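Local coordinates for protein yjcS (Bacillus subtilis, PDB 1Q8B) that is of unknown function but probably acts as an enzyme of the antibiotic biosynthesis monooxygenase family, at residues A[17-22]-A[94-99]; A[52-57]-A[64-69]. One frame throughout, in Å; residues are numbered along the deposited sequence.

Contact 1 of 2, residues A[17-22]-A[94-99]; sequences TACLKI and EVEWLM
Over one face of the Trp97 indole stands the methylene of Cys19, its CB 3.1 Å from Trp97 NE1, a CH-pi contact over the five-membered ring, displaced toward its NE1–CE2 side. Trp97 CG sits between its own backbone N and carbonyl carbon (chi1 60°), and the ring comes back across the neighbouring strand. Cys19 SG meets the indole obliquely as a sulfur-aromatic contact. At the six-membered end, Thr17 CG2 lies 3.9 Å from Trp97 CH2, the two side chains running the same way. Met64 of strand 62-69 also touches this indole.

The two strands are antiparallel neighbours in the four-stranded sheet, 93-103 forming one border of it within the chain, and their pairing is interrupted by a classic beta bulge. Two residues, Glu96 and Trp97, sit opposite the single Cys19, whose carbonyl O takes a firm bond from Glu96 N at 2.9 Å and a weak one from Trp97 N at 3.5 Å. Past the bulge the register resumes with Leu20 opposite Val95 and Lys21 opposite Glu94, where Lys21 N reaches Glu94 O at 2.8 Å.

On the face carrying Ala18 and Leu20, Leu20 CD2 packs on Val95 CG2 at 3.6 Å, and Leu20 also touches Phe35 of helix 28-42. The other face is polar at this end. Lys21 and Glu94 extend side by side, yet Lys21 NZ stays 4.5 Å from Glu94 OE2, too far for a salt bridge; a water accepts from Lys21 NZ at 2.6 Å and donates to that carboxylate oxygen.

Contact 2 of 2, residues A[52-57]-A[64-69]; sequences HAYPLE and MLWEIW
The beta hairpin of strands 48-55 and 62-69 is closed here by regular antiparallel pairing: His52 with Trp66 and Tyr54 with Met64 are hydrogen-bonded pairs, and Ala53 with Leu65 is the non-hydrogen-bonded pair between them. Four backbone bonds hold the ladder, the shortest from Met64 N to Tyr54 O at 2.7 Å.

The face bearing His52, Tyr54, Met64 and Trp66 carries an aromatic cluster. Tyr54 presents an edge to the indole of Trp66, Tyr54 CE2 lying over one face of that ring and 3.7 Å from Trp66 CZ2. The planes stand at 70°, an edge-to-face (T-shaped) pair in which Trp66 NE1 lies at the tyrosine's own edge. Tyr54 CG lies between its backbone N and carbonyl carbon (chi1 79°), and the ring beyond it reaches over the partner strand. Met64 is a selenomethionine, and Met64 CB lies over one face of the Tyr54 ring, 3.6 Å from Tyr54 CE2, in a CH-pi contact. The selenomethionine chain then bends at chi2 and chi3, and Met64 CE meets Leu56 CD1 at 3.7 Å, just after strand 48-55 ends. His52 and Trp66 run side by side with their rings oblique, and His52 CD2 lies 4.0 Å from Trp66 CE3; His52 ND1 is hydrogen-bonded to Glu39 of helix 28-42.

On the face of Ala53 and Leu65, CB of Ala53 and CD2 of Leu65 are tightly packed at 3.5 Å. Glu39 and Lys36 of the same helix also bond the backbone N and O of Ala53, respectively, tying the hairpin's border strand to the helix. Diagonal contact between Tyr54 and Trp66, from successive hydrogen-bonded pairs with Ala53–Leu65 between them, is a cross-strand aromatic pairing on an antiparallel hairpin, built here into the antiparallel sheet of the family's ferredoxin-like alpha+beta fold.

Contacts 1 and 2 follow one another across a single antiparallel sheet, since strands 13-22 and 62-69 are neighbours in it, and Ala18 O and Leu65 N probably share a hydrogen bond. Contact 2 joins strands close in sequence, whereas contact 1 pairs the first strand with the last and encloses that hairpin along the chain. Both are partly buried: Ala18, Cys19 and Leu20 are the buried residues of contact 1, Ala53 and Leu65 those of contact 2. Contact 1 has a bulged register and, at its exposed end, a water-bridged lysine-glutamate pair; contact 2 is regular, with clustered rings. Met64 SE packs near Trp97, linking the two aromatic groups.

Contact 1 of 2, residues A[17-22]-A[94-99]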
loop_
_atom_site.group_PDB
_atom_site.type_symbol
_atom_site.label_atom_id
_atom_site.label_comp_id
_atom_site.label_asym_id
_atom_site.label_seq_id
_atom_site.Cartn_x
_atom_site.Cartn_y
_atom_site.Cartn_z
ATOM N N THR A 17 -12.592 -11.570 -0.317
ATOM C CA THR A 17 -12.305 -12.997 -0.362
ATOM C C THR A 17 -11.546 -13.149 -1.665
ATOM O O THR A 17 -12.018 -12.720 -2.718
ATOM C CB THR A 17 -13.571 -13.868 -0.413
ATOM O OG1 THR A 17 -14.293 -13.714 0.808
ATOM C CG2 THR A 17 -13.202 -15.347 -0.581
ATOM N N ALA A 18 -10.363 -13.740 -1.597
ATOM C CA ALA A 18 -9.568 -13.900 -2.796
ATOM C C ALA A 18 -8.917 -15.264 -2.853
ATOM O O ALA A 18 -8.622 -15.874 -1.827
ATOM C CB ALA A 18 -8.500 -12.812 -2.854
ATOM N N CYS A 19 -8.709 -15.743 -4.069
ATOM C CA CYS A 19 -8.062 -17.019 -4.281
ATOM C C CYS A 19 -6.807 -16.709 -5.060
ATOM O O CYS A 19 -6.876 -16.109 -6.135
ATOM C CB CYS A 19 -8.946 -17.958 -5.100
ATOM S SG CYS A 19 -8.180 -19.588 -5.375
ATOM N N LEU A 20 -5.666 -17.106 -4.509
ATOM C CA LEU A 20 -4.385 -16.880 -5.152
ATOM C C LEU A 20 -3.882 -18.138 -5.844
ATOM O O LEU A 20 -3.997 -19.246 -5.317
ATOM C CB LEU A 20 -3.327 -16.458 -4.129
ATOM C CG LEU A 20 -3.548 -15.258 -3.211
ATOM C CD1 LEU A 20 -2.261 -14.987 -2.453
ATOM C CD2 LEU A 20 -3.946 -14.037 -4.018
ATOM N N LYS A 21 -3.321 -17.961 -7.031
ATOM C CA LYS A 21 -2.749 -19.075 -7.760
ATOM C C LYS A 21 -1.244 -19.025 -7.476
ATOM O O LYS A 21 -0.618 -17.978 -7.643
ATOM C CB LYS A 21 -3.009 -18.916 -9.259
ATOM C CG LYS A 21 -2.568 -20.117 -10.076
ATOM C CD LYS A 21 -2.497 -19.787 -11.543
ATOM C CE LYS A 21 -1.846 -20.923 -12.299
ATOM N NZ LYS A 21 -1.600 -20.546 -13.715
ATOM N N ILE A 22 -0.667 -20.134 -7.014
ATOM C CA ILE A 22 0.772 -20.162 -6.744
ATOM C C ILE A 22 1.499 -20.402 -8.065
ATOM O O ILE A 22 1.258 -21.398 -8.745
ATOM C CB ILE A 22 1.163 -21.297 -5.759
ATOM C CG1 ILE A 22 0.508 -21.072 -4.399
ATOM C CG2 ILE A 22 2.673 -21.335 -5.578
ATOM C CD1 ILE A 22 0.619 -22.262 -3.471
ATOM N N GLU A 94 -0.249 -14.909 -7.774
ATOM C CA GLU A 94 -0.953 -13.917 -8.573
ATOM C C GLU A 94 -2.409 -14.200 -8.208
ATOM O O GLU A 94 -2.749 -15.334 -7.862
ATOM C CB GLU A 94 -0.699 -14.085 -10.085
ATOM C CG GLU A 94 -1.084 -15.404 -10.705
ATOM C CD GLU A 94 -0.786 -15.437 -12.195
ATOM O OE1 GLU A 94 0.210 -14.816 -12.622
ATOM O OE2 GLU A 94 -1.533 -16.095 -12.943
ATOM N N VAL A 95 -3.254 -13.174 -8.229
ATOM C CA VAL A 95 -4.661 -13.355 -7.886
ATOM C C VAL A 95 -5.421 -13.982 -9.049
ATOM O O VAL A 95 -5.357 -13.493 -10.175
ATOM C CB VAL A 95 -5.325 -12.004 -7.521
ATOM C CG1 VAL A 95 -6.803 -12.206 -7.228
ATOM C CG2 VAL A 95 -4.632 -11.399 -6.321
ATOM N N GLU A 96 -6.126 -15.075 -8.774
ATOM C CA GLU A 96 -6.903 -15.761 -9.797
ATOM C C GLU A 96 -8.290 -15.123 -9.843
ATOM O O GLU A 96 -8.810 -14.820 -10.915
ATOM C CB GLU A 96 -7.010 -17.253 -9.479
ATOM C CG GLU A 96 -7.491 -18.077 -10.656
ATOM C CD GLU A 96 -7.447 -19.564 -10.383
ATOM O OE1 GLU A 96 -8.315 -20.065 -9.632
ATOM O OE2 GLU A 96 -6.536 -20.233 -10.917
ATOM N N TRP A 97 -8.895 -14.931 -8.676
ATOM C CA TRP A 97 -10.191 -14.270 -8.610
ATOM C C TRP A 97 -10.335 -13.554 -7.274
ATOM O O TRP A 97 -9.693 -13.917 -6.289
ATOM C CB TRP A 97 -11.356 -15.249 -8.845
ATOM C CG TRP A 97 -11.475 -16.385 -7.881
ATOM C CD1 TRP A 97 -11.041 -17.669 -8.067
ATOM C CD2 TRP A 97 -12.102 -16.355 -6.594
ATOM N NE1 TRP A 97 -11.368 -18.443 -6.974
ATOM C CE2 TRP A 97 -12.019 -17.659 -6.057
ATOM C CE3 TRP A 97 -12.730 -15.350 -5.843
ATOM C CZ2 TRP A 97 -12.538 -17.987 -4.798
ATOM C CZ3 TRP A 97 -13.246 -15.672 -4.595
ATOM C CH2 TRP A 97 -13.146 -16.984 -4.083
ATOM N N LEU A 98 -11.167 -12.520 -7.256
ATOM C CA LEU A 98 -11.367 -11.740 -6.053
ATOM C C LEU A 98 -12.733 -11.068 -6.019
ATOM O O LEU A 98 -13.209 -10.549 -7.023
ATOM C CB LEU A 98 -10.254 -10.688 -5.945
ATOM C CG LEU A 98 -10.275 -9.698 -4.779
ATOM C CD1 LEU A 98 -8.891 -9.101 -4.603
ATOM C CD2 LEU A 98 -11.314 -8.602 -5.030
HETATM N N MSE A 99 -13.362 -11.085 -4.848
HETATM C CA MSE A 99 -14.660 -10.456 -4.685
HETATM C C MSE A 99 -14.664 -9.527 -3.474
HETATM O O MSE A 99 -14.383 -9.937 -2.345
HETATM C CB MSE A 99 -15.748 -11.525 -4.575
HETATM C CG MSE A 99 -15.927 -12.293 -5.878
HETATM SE SE MSE A 99 -17.089 -13.833 -5.758
HETATM C CE MSE A 99 -18.784 -12.936 -6.085
HETATM O O HOH W 1 -0.127 -18.567 -14.561
#

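Contact 2 of 2, residues A[52-57]-A[64-69]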
loop_
_atom_site.group_PDB
_atom_site.type_symbol
_atom_site.label_atom_id
_atom_site.label_comp_id
_atom_site.label_asym_id
_atom_site.label_seq_id
_atom_site.Cartn_x
_atom_site.Cartn_y
_atom_site.Cartn_z
ATOM N N HIS A 52 -6.733 -13.647 7.124
ATOM C CA HIS A 52 -6.371 -15.038 7.346
ATOM C C HIS A 52 -6.074 -15.708 6.015
ATOM O O HIS A 52 -6.814 -15.546 5.047
ATOM C CB HIS A 52 -7.513 -15.766 8.068
ATOM C CG HIS A 52 -7.189 -17.175 8.464
ATOM N ND1 HIS A 52 -6.105 -17.497 9.253
ATOM C CD2 HIS A 52 -7.818 -18.344 8.192
ATOM C CE1 HIS A 52 -6.081 -18.803 9.450
ATOM N NE2 HIS A 52 -7.108 -19.341 8.818
ATOM N N ALA A 53 -4.979 -16.453 5.973
ATOM C CA ALA A 53 -4.573 -17.146 4.761
ATOM C C ALA A 53 -4.477 -18.646 5.032
ATOM O O ALA A 53 -4.040 -19.056 6.108
ATOM C CB ALA A 53 -3.220 -16.616 4.289
ATOM N N TYR A 54 -4.898 -19.460 4.064
ATOM C CA TYR A 54 -4.820 -20.902 4.221
ATOM C C TYR A 54 -4.775 -21.553 2.845
ATOM O O TYR A 54 -5.323 -21.029 1.874
ATOM C CB TYR A 54 -6.000 -21.419 5.056
ATOM C CG TYR A 54 -7.300 -21.553 4.313
ATOM C CD1 TYR A 54 -7.583 -22.695 3.561
ATOM C CD2 TYR A 54 -8.256 -20.544 4.372
ATOM C CE1 TYR A 54 -8.799 -22.833 2.882
ATOM C CE2 TYR A 54 -9.466 -20.666 3.705
ATOM C CZ TYR A 54 -9.735 -21.812 2.959
ATOM O OH TYR A 54 -10.934 -21.921 2.292
ATOM N N PRO A 55 -4.110 -22.714 2.744
ATOM C CA PRO A 55 -3.987 -23.427 1.469
ATOM C C PRO A 55 -5.143 -24.348 1.121
ATOM O O PRO A 55 -5.736 -24.973 2.002
ATOM C CB PRO A 55 -2.696 -24.211 1.652
ATOM C CG PRO A 55 -2.814 -24.651 3.101
ATOM C CD PRO A 55 -3.342 -23.395 3.809
ATOM N N LEU A 56 -5.467 -24.418 -0.169
ATOM C CA LEU A 56 -6.501 -25.339 -0.633
ATOM C C LEU A 56 -5.742 -26.672 -0.658
ATOM O O LEU A 56 -4.629 -26.746 -0.142
ATOM C CB LEU A 56 -6.976 -24.980 -2.052
ATOM C CG LEU A 56 -7.874 -23.754 -2.264
ATOM C CD1 LEU A 56 -9.131 -23.882 -1.426
ATOM C CD2 LEU A 56 -7.129 -22.491 -1.883
ATOM N N GLU A 57 -6.319 -27.717 -1.245
ATOM C CA GLU A 57 -5.622 -29.005 -1.298
ATOM C C GLU A 57 -4.311 -28.817 -2.050
ATOM O O GLU A 57 -4.237 -28.059 -3.020
ATOM C CB GLU A 57 -6.481 -30.070 -1.986
ATOM C CG GLU A 57 -7.705 -30.467 -1.177
ATOM C CD GLU A 57 -7.343 -31.085 0.166
ATOM O OE1 GLU A 57 -8.235 -31.210 1.031
ATOM O OE2 GLU A 57 -6.167 -31.458 0.359
HETATM N N MSE A 64 -6.080 -19.409 -0.205
HETATM C CA MSE A 64 -7.281 -18.613 -0.022
HETATM C C MSE A 64 -7.089 -17.513 1.015
HETATM O O MSE A 64 -6.424 -17.726 2.030
HETATM C CB MSE A 64 -8.433 -19.512 0.405
HETATM C CG MSE A 64 -9.783 -18.822 0.387
HETATM SE SE MSE A 64 -10.571 -18.595 -1.384
HETATM C CE MSE A 64 -10.328 -20.396 -2.051
ATOM N N LEU A 65 -7.676 -16.341 0.757
ATOM C CA LEU A 65 -7.576 -15.216 1.685
ATOM C C LEU A 65 -8.948 -14.711 2.125
ATOM O O LEU A 65 -9.830 -14.470 1.303
ATOM C CB LEU A 65 -6.804 -14.045 1.053
ATOM C CG LEU A 65 -5.370 -14.237 0.528
ATOM C CD1 LEU A 65 -4.885 -12.916 -0.077
ATOM C CD2 LEU A 65 -4.434 -14.681 1.656
ATOM N N TRP A 66 -9.114 -14.569 3.436
ATOM C CA TRP A 66 -10.346 -14.056 4.034
ATOM C C TRP A 66 -9.918 -12.733 4.641
ATOM O O TRP A 66 -9.056 -12.720 5.520
ATOM C CB TRP A 66 -10.851 -14.971 5.158
ATOM C CG TRP A 66 -11.398 -16.296 4.705
ATOM C CD1 TRP A 66 -11.763 -16.647 3.435
ATOM C CD2 TRP A 66 -11.709 -17.425 5.537
ATOM N NE1 TRP A 66 -12.283 -17.919 3.427
ATOM C CE2 TRP A 66 -12.262 -18.422 4.702
ATOM C CE3 TRP A 66 -11.575 -17.690 6.906
ATOM C CZ2 TRP A 66 -12.681 -19.670 5.192
ATOM C CZ3 TRP A 66 -11.995 -18.934 7.395
ATOM C CH2 TRP A 66 -12.540 -19.905 6.536
ATOM N N GLU A 67 -10.510 -11.628 4.194
ATOM C CA GLU A 67 -10.116 -10.320 4.708
ATOM C C GLU A 67 -11.278 -9.394 5.037
ATOM O O GLU A 67 -12.283 -9.373 4.330
ATOM C CB GLU A 67 -9.226 -9.604 3.685
ATOM C CG GLU A 67 -8.016 -10.393 3.197
ATOM C CD GLU A 67 -7.324 -9.728 2.010
ATOM O OE1 GLU A 67 -7.537 -8.517 1.780
ATOM O OE2 GLU A 67 -6.554 -10.412 1.308
ATOM N N ILE A 68 -11.128 -8.634 6.119
ATOM C CA ILE A 68 -12.117 -7.634 6.521
ATOM C C ILE A 68 -11.315 -6.370 6.864
ATOM O O ILE A 68 -10.381 -6.417 7.663
ATOM C CB ILE A 68 -12.938 -8.050 7.765
ATOM C CG1 ILE A 68 -13.685 -9.360 7.511
ATOM C CG2 ILE A 68 -13.969 -6.970 8.082
ATOM C CD1 ILE A 68 -14.546 -9.788 8.686
ATOM N N TRP A 69 -11.669 -5.246 6.250
ATOM C CA TRP A 69 -10.958 -3.997 6.501
ATOM C C TRP A 69 -11.908 -2.897 6.960
ATOM O O TRP A 69 -13.113 -2.965 6.712
ATOM C CB TRP A 69 -10.242 -3.519 5.234
ATOM C CG TRP A 69 -9.369 -4.544 4.592
ATOM C CD1 TRP A 69 -9.741 -5.470 3.656
ATOM C CD2 TRP A 69 -7.969 -4.745 4.822
ATOM N NE1 TRP A 69 -8.657 -6.230 3.289
ATOM C CE2 TRP A 69 -7.557 -5.808 3.988
ATOM C CE3 TRP A 69 -7.021 -4.126 5.653
ATOM C CZ2 TRP A 69 -6.236 -6.270 3.958
ATOM C CZ3 TRP A 69 -5.708 -4.588 5.622
ATOM C CH2 TRP A 69 -5.329 -5.649 4.780
#